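Local coordinates for protein enoyl-CoA hydratase/carnithine racemase (Magnetospirillum magneticum, PDB 4NEK) that belongs to the crotonase superfamily and probably isomerises the double bond of enoyl-CoA thioesters, as a delta(3)-delta(2)-enoyl-CoA isomerase, at residues C[212-215]-C[216-219]; C[126-130]-C[131-135]. All coordinates share one frame; numbering follows the deposited sequence.

Contact 1 (C[212-215]-C[216-219])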
ATOM      1  N   ALA C 212      -0.316  18.900 -21.050  1.00 32.71           N
ATOM      2  CA  ALA C 212      -0.344  17.665 -21.798  1.00 31.28           C
ATOM      3  C   ALA C 212      -0.957  17.877 -23.161  1.00 30.65           C
ATOM      4  O   ALA C 212      -1.843  18.705 -23.327  1.00 31.22           O
ATOM      5  CB  ALA C 212      -1.138  16.621 -21.036  1.00 31.37           C
ATOM      6  N   GLU C 213      -0.461  17.153 -24.143  1.00 31.12           N
ATOM      7  CA  GLU C 213      -0.819  17.403 -25.518  1.00 31.99           C
ATOM      8  C   GLU C 213      -0.815  16.095 -26.266  1.00 31.47           C
ATOM      9  O   GLU C 213      -0.358  15.095 -25.743  1.00 30.20           O
ATOM     10  CB  GLU C 213       0.194  18.387 -26.116  1.00 31.34           C
ATOM     11  CG  GLU C 213       1.594  17.869 -26.209  1.00 33.53           C
ATOM     12  CD  GLU C 213       2.621  18.981 -26.425  1.00 38.42           C
ATOM     13  OE1 GLU C 213       2.345  19.919 -27.205  1.00 39.66           O
ATOM     14  OE2 GLU C 213       3.739  18.911 -25.841  1.00 36.51           O
ATOM     15  N   PRO C 214      -1.300  16.093 -27.495  1.00 32.06           N
ATOM     16  CA  PRO C 214      -1.215  14.849 -28.252  1.00 35.79           C
ATOM     17  C   PRO C 214       0.209  14.332 -28.271  1.00 37.68           C
ATOM     18  O   PRO C 214       1.156  15.087 -28.467  1.00 40.40           O
ATOM     19  CB  PRO C 214      -1.655  15.262 -29.664  1.00 34.81           C
ATOM     20  CG  PRO C 214      -2.589  16.398 -29.423  1.00 33.48           C
ATOM     21  CD  PRO C 214      -1.984  17.145 -28.256  1.00 32.96           C
ATOM     22  N   ILE C 215       0.337  13.033 -28.131  1.00 37.08           N
ATOM     23  CA  ILE C 215       1.620  12.422 -27.926  1.00 35.51           C
ATOM     24  C   ILE C 215       2.640  12.763 -29.013  1.00 32.46           C
ATOM     25  O   ILE C 215       3.786  13.054 -28.689  1.00 33.33           O
ATOM     26  CB  ILE C 215       1.460  10.888 -27.716  1.00 37.12           C
ATOM     27  CG1 ILE C 215       2.728  10.302 -27.110  1.00 37.27           C
ATOM     28  CG2 ILE C 215       1.101  10.177 -29.012  1.00 38.18           C
ATOM     29  CD1 ILE C 215       3.076  10.907 -25.754  1.00 40.38           C
HETATM   30  N   MSE C 216       2.237  12.757 -30.283  1.00 32.37           N
HETATM   31  CA  MSE C 216       3.175  13.078 -31.351  1.00 32.30           C
HETATM   32  C   MSE C 216       3.686  14.489 -31.215  1.00 31.18           C
HETATM   33  O   MSE C 216       4.874  14.732 -31.451  1.00 33.85           O
HETATM   34  CB  MSE C 216       2.595  12.875 -32.732  1.00 39.52           C
HETATM   35  CG  MSE C 216       2.082  11.447 -32.976  1.00 47.04           C
HETATM   36 SE   MSE C 216       3.475  10.029 -32.840  1.00 56.55          SE
HETATM   37  CE  MSE C 216       2.383   8.405 -32.499  1.00 60.03           C
ATOM     38  N   ASP C 217       2.840  15.437 -30.825  1.00 30.06           N
ATOM     39  CA  ASP C 217       3.318  16.804 -30.556  1.00 31.48           C
ATOM     40  C   ASP C 217       4.344  16.846 -29.459  1.00 32.17           C
ATOM     41  O   ASP C 217       5.345  17.556 -29.563  1.00 30.80           O
ATOM     42  CB  ASP C 217       2.192  17.726 -30.149  1.00 34.12           C
ATOM     43  CG  ASP C 217       1.156  17.919 -31.246  1.00 40.13           C
ATOM     44  OD1 ASP C 217       1.445  17.591 -32.427  1.00 50.71           O
ATOM     45  OD2 ASP C 217       0.043  18.421 -30.948  1.00 44.18           O
ATOM     46  N   ARG C 218       4.141  16.052 -28.412  1.00 33.23           N
ATOM     47  CA  ARG C 218       5.098  16.047 -27.311  1.00 32.54           C
ATOM     48  C   ARG C 218       6.429  15.444 -27.740  1.00 32.27           C
ATOM     49  O   ARG C 218       7.504  15.944 -27.361  1.00 30.10           O
ATOM     50  CB  ARG C 218       4.541  15.316 -26.073  1.00 34.07           C
ATOM     51  CG  ARG C 218       5.523  15.207 -24.903  1.00 33.15           C
ATOM     52  CD  ARG C 218       6.057  16.558 -24.474  1.00 34.57           C
ATOM     53  NE  ARG C 218       4.946  17.371 -23.957  1.00 38.18           N
ATOM     54  CZ  ARG C 218       4.697  17.621 -22.675  1.00 35.27           C
ATOM     55  NH1 ARG C 218       5.504  17.157 -21.721  1.00 35.22           N
ATOM     56  NH2 ARG C 218       3.644  18.377 -22.349  1.00 34.08           N
ATOM     57  N   LEU C 219       6.382  14.395 -28.551  1.00 31.75           N
ATOM     58  CA  LEU C 219       7.623  13.817 -29.081  1.00 33.03           C
ATOM     59  C   LEU C 219       8.418  14.829 -29.865  1.00 35.54           C
ATOM     60  O   LEU C 219       9.649  14.950 -29.699  1.00 38.03           O
ATOM     61  CB  LEU C 219       7.333  12.643 -29.986  1.00 34.93           C
ATOM     62  CG  LEU C 219       6.762  11.446 -29.229  1.00 35.15           C
ATOM     63  CD1 LEU C 219       6.365  10.352 -30.189  1.00 33.33           C
ATOM     64  CD2 LEU C 219       7.794  10.938 -28.237  1.00 34.23           C
TER
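Glu213 and Arg218 form a salt bridge from the loop before helix 215-230 to its first turn. Arg218 NE gives its hydrogen to Glu213 OE2 at 2.7 Å, N-H...O angle 158°, using the anti lone pair of that oxygen. The carboxylate stands 81° to the guanidinium, at whose edge it lies. The arginine chain bends at chi2 and chi3, which brings NE to the acid. This is the tight side: Glu213 OE2 is also 3.5 Å from Arg218 CA, while Arg218 NH2 bonds to Thr210 O. The other carboxylate oxygen, OE1, pairs with Arg221, so two arginines grip one acid. Pro214 is the N-cap residue; its O accepts Arg218 N, and Ile215 O accepts Leu219 N at 2.9 Å, the first i to i+4 bonds of the helix. The solvent side is at exposed Pro214 and Asp217, where Asp217 OD2 rests 3.6 Å from Pro214 CD. Met216 touches Ile215 lightly and leans on Gly89 of the second subunit. The segment links helix 198-208 to helix 215-230 at a subunit interface: Ser140 and Gln141 of the second subunit, both on its helix 139-147, bond to Arg218 NH1 and Glu213 O.

Contact 2 (C[126-130]-C[131-135])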
HETATM    1  N   MSE C 126      -7.505  21.567   3.515  1.00 28.85           N
HETATM    2  CA  MSE C 126      -8.030  22.572   2.606  1.00 31.12           C
HETATM    3  C   MSE C 126      -9.474  22.889   2.951  1.00 28.58           C
HETATM    4  O   MSE C 126     -10.377  22.480   2.239  1.00 28.77           O
HETATM    5  CB  MSE C 126      -7.932  22.015   1.206  1.00 32.75           C
HETATM    6  CG  MSE C 126      -6.457  21.994   0.833  1.00 38.21           C
HETATM    7 SE   MSE C 126      -6.175  20.878  -0.784  1.00 45.57          SE
HETATM    8  CE  MSE C 126      -4.416  20.060  -0.424  1.00 49.98           C
ATOM      9  N   PRO C 127      -9.708  23.682   4.003  1.00 28.59           N
ATOM     10  CA  PRO C 127     -11.043  23.907   4.538  1.00 29.86           C
ATOM     11  C   PRO C 127     -11.886  25.041   3.887  1.00 29.42           C
ATOM     12  O   PRO C 127     -12.818  25.520   4.515  1.00 36.21           O
ATOM     13  CB  PRO C 127     -10.730  24.289   5.979  1.00 31.72           C
ATOM     14  CG  PRO C 127      -9.515  25.162   5.842  1.00 29.62           C
ATOM     15  CD  PRO C 127      -8.729  24.551   4.685  1.00 30.88           C
ATOM     16  N   PHE C 128     -11.592  25.412   2.647  1.00 26.21           N
ATOM     17  CA  PHE C 128     -12.319  26.423   1.916  1.00 27.11           C
ATOM     18  C   PHE C 128     -13.834  26.305   2.017  1.00 25.54           C
ATOM     19  O   PHE C 128     -14.499  27.259   2.345  1.00 22.28           O
ATOM     20  CB  PHE C 128     -11.911  26.387   0.453  1.00 30.62           C
ATOM     21  CG  PHE C 128     -10.437  26.443   0.276  1.00 36.57           C
ATOM     22  CD1 PHE C 128      -9.755  27.643   0.462  1.00 36.37           C
ATOM     23  CD2 PHE C 128      -9.707  25.289  -0.045  1.00 39.03           C
ATOM     24  CE1 PHE C 128      -8.375  27.684   0.312  1.00 38.06           C
ATOM     25  CE2 PHE C 128      -8.327  25.330  -0.177  1.00 39.94           C
ATOM     26  CZ  PHE C 128      -7.661  26.527   0.020  1.00 37.91           C
ATOM     27  N   ILE C 129     -14.368  25.132   1.739  1.00 24.28           N
ATOM     28  CA  ILE C 129     -15.792  24.942   1.801  1.00 24.29           C
ATOM     29  C   ILE C 129     -16.372  25.326   3.163  1.00 23.77           C
ATOM     30  O   ILE C 129     -17.487  25.850   3.228  1.00 24.78           O
ATOM     31  CB  ILE C 129     -16.194  23.492   1.463  1.00 24.21           C
ATOM     32  CG1 ILE C 129     -17.708  23.343   1.414  1.00 23.19           C
ATOM     33  CG2 ILE C 129     -15.655  22.505   2.491  1.00 24.72           C
ATOM     34  CD1 ILE C 129     -18.394  24.304   0.463  1.00 22.79           C
ATOM     35  N   ASN C 130     -15.659  25.055   4.240  1.00 24.32           N
ATOM     36  CA  ASN C 130     -16.172  25.412   5.572  1.00 27.06           C
ATOM     37  C   ASN C 130     -16.097  26.892   5.864  1.00 28.13           C
ATOM     38  O   ASN C 130     -16.640  27.323   6.855  1.00 28.46           O
ATOM     39  CB  ASN C 130     -15.423  24.694   6.687  1.00 28.31           C
ATOM     40  CG  ASN C 130     -15.582  23.191   6.641  1.00 30.83           C
ATOM     41  OD1 ASN C 130     -14.636  22.479   6.910  1.00 38.01           O
ATOM     42  ND2 ASN C 130     -16.707  22.713   6.187  1.00 32.61           N
ATOM     43  N   LEU C 131     -15.404  27.659   5.030  1.00 29.33           N
ATOM     44  CA  LEU C 131     -15.431  29.082   5.134  1.00 31.58           C
ATOM     45  C   LEU C 131     -16.327  29.723   4.093  1.00 31.02           C
ATOM     46  O   LEU C 131     -16.280  30.931   3.926  1.00 29.07           O
ATOM     47  CB  LEU C 131     -14.038  29.640   4.971  1.00 38.01           C
ATOM     48  CG  LEU C 131     -13.135  29.394   6.204  1.00 44.82           C
ATOM     49  CD1 LEU C 131     -11.637  29.394   5.867  1.00 49.44           C
ATOM     50  CD2 LEU C 131     -13.442  30.483   7.208  1.00 45.79           C
ATOM     51  N   GLY C 132     -17.119  28.945   3.368  1.00 27.47           N
ATOM     52  CA  GLY C 132     -17.918  29.500   2.280  1.00 27.73           C
ATOM     53  C   GLY C 132     -17.151  30.012   1.069  1.00 26.43           C
ATOM     54  O   GLY C 132     -17.612  30.891   0.333  1.00 29.06           O
ATOM     55  N   ILE C 133     -15.971  29.491   0.851  1.00 27.55           N
ATOM     56  CA  ILE C 133     -15.197  29.906  -0.311  1.00 29.05           C
ATOM     57  C   ILE C 133     -14.736  28.718  -1.144  1.00 29.04           C
ATOM     58  O   ILE C 133     -14.947  27.588  -0.777  1.00 26.74           O
ATOM     59  CB  ILE C 133     -14.026  30.798   0.110  1.00 30.87           C
ATOM     60  CG1 ILE C 133     -13.086  30.046   1.045  1.00 32.52           C
ATOM     61  CG2 ILE C 133     -14.565  32.030   0.838  1.00 34.45           C
ATOM     62  CD1 ILE C 133     -11.855  30.849   1.445  1.00 30.95           C
ATOM     63  N   VAL C 134     -14.073  29.009  -2.248  1.00 31.81           N
ATOM     64  CA  VAL C 134     -13.532  27.992  -3.098  1.00 32.93           C
ATOM     65  C   VAL C 134     -12.011  27.864  -2.965  1.00 35.83           C
ATOM     66  O   VAL C 134     -11.324  28.764  -2.506  1.00 36.21           O
ATOM     67  CB  VAL C 134     -13.904  28.223  -4.587  1.00 34.56           C
ATOM     68  CG1 VAL C 134     -15.415  28.359  -4.713  1.00 33.93           C
ATOM     69  CG2 VAL C 134     -13.166  29.431  -5.190  1.00 33.08           C
ATOM     70  N   PRO C 135     -11.476  26.731  -3.410  1.00 41.96           N
ATOM     71  CA  PRO C 135     -10.062  26.533  -3.395  1.00 42.48           C
ATOM     72  C   PRO C 135      -9.339  27.422  -4.379  1.00 46.48           C
ATOM     73  O   PRO C 135      -9.821  27.735  -5.463  1.00 48.26           O
ATOM     74  CB  PRO C 135      -9.911  25.082  -3.837  1.00 43.99           C
ATOM     75  CG  PRO C 135     -11.243  24.471  -3.660  1.00 45.74           C
ATOM     76  CD  PRO C 135     -12.187  25.565  -3.957  1.00 43.62           C
TER
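Phe128 packs its ring against Pro135 after the chain has doubled back through Gly132. Its CB starts the contact beside the returning backbone, with Phe128 CB 3.5 Å from Ile133 O, and also meets Ile133 CG1. With CG anti to the carbonyl carbon (chi1 -52°), the ring is directed along residues 133-135. CG has Pro135 CA and Val134 O both within 3.7 Å, on the same side; Phe128 CD1 comes within 3.5 Å of Val134 O, which approaches obliquely, and has Ile133 CD1 at its edge, in the ring plane. Along the opposite edge, CD2 and CE2 meet Pro135 CA and CB. Pro135 CA sits over one face, 3.7 Å from the centroid of the Phe128 ring and 15° off the normal, a CH-pi contact; farther out, CZ approaches the same CA less closely. Thr108 of helix 105-108 and Glu136 also touch this phenylalanine.

The turn behind the ring is a short 3-10 segment in the crotonase-family fold, lying between strand 123-125 and helix 139-147, and a Schellman motif with Gly132 at C' closes it. Phe128 O takes two N-H groups from opposite faces of its carbonyl plane: Leu131 N at 2.9 Å and Ile133 N at 3.1 Å, the latter straighter at 164°. Gly132 N bonds to Ile129 O from well above that carbonyl plane. Gly132 has a positive phi, a backbone conformation that glycine adopts easily, and the apolar touch of Phe128 on Ile133 completes the motif. Leu131 CB packs 3.6 Å from Phe128 O, and its side chain also touches Leu66 of helix 66-69. Ile133 touches Phe69 of the same helix. Phe226 of the third subunit packs on Ile133 and Val134, and Ile204 of that subunit on Pro135.

Contact 2 (126-135) comes first along the chain and contact 1 (212-219) follows, both within the same crotonase-type domain. Their centres are about 35 Å apart and their nearest atoms about 20 Å, so they do not touch. Contact 2 follows strand 123-125 of the small two-stranded parallel sheet and leads to helix 139-147, whereas contact 1 joins helices 198-208 and 215-230 in the C-terminal helical region. Both lie at subunit boundaries of the six-chain assembly: contact 1 meets helix 139-147 of the second subunit, and contact 2 meets residues of helices 198-208 and 215-230 of the third, the same helices that contact 1 connects within its own chain.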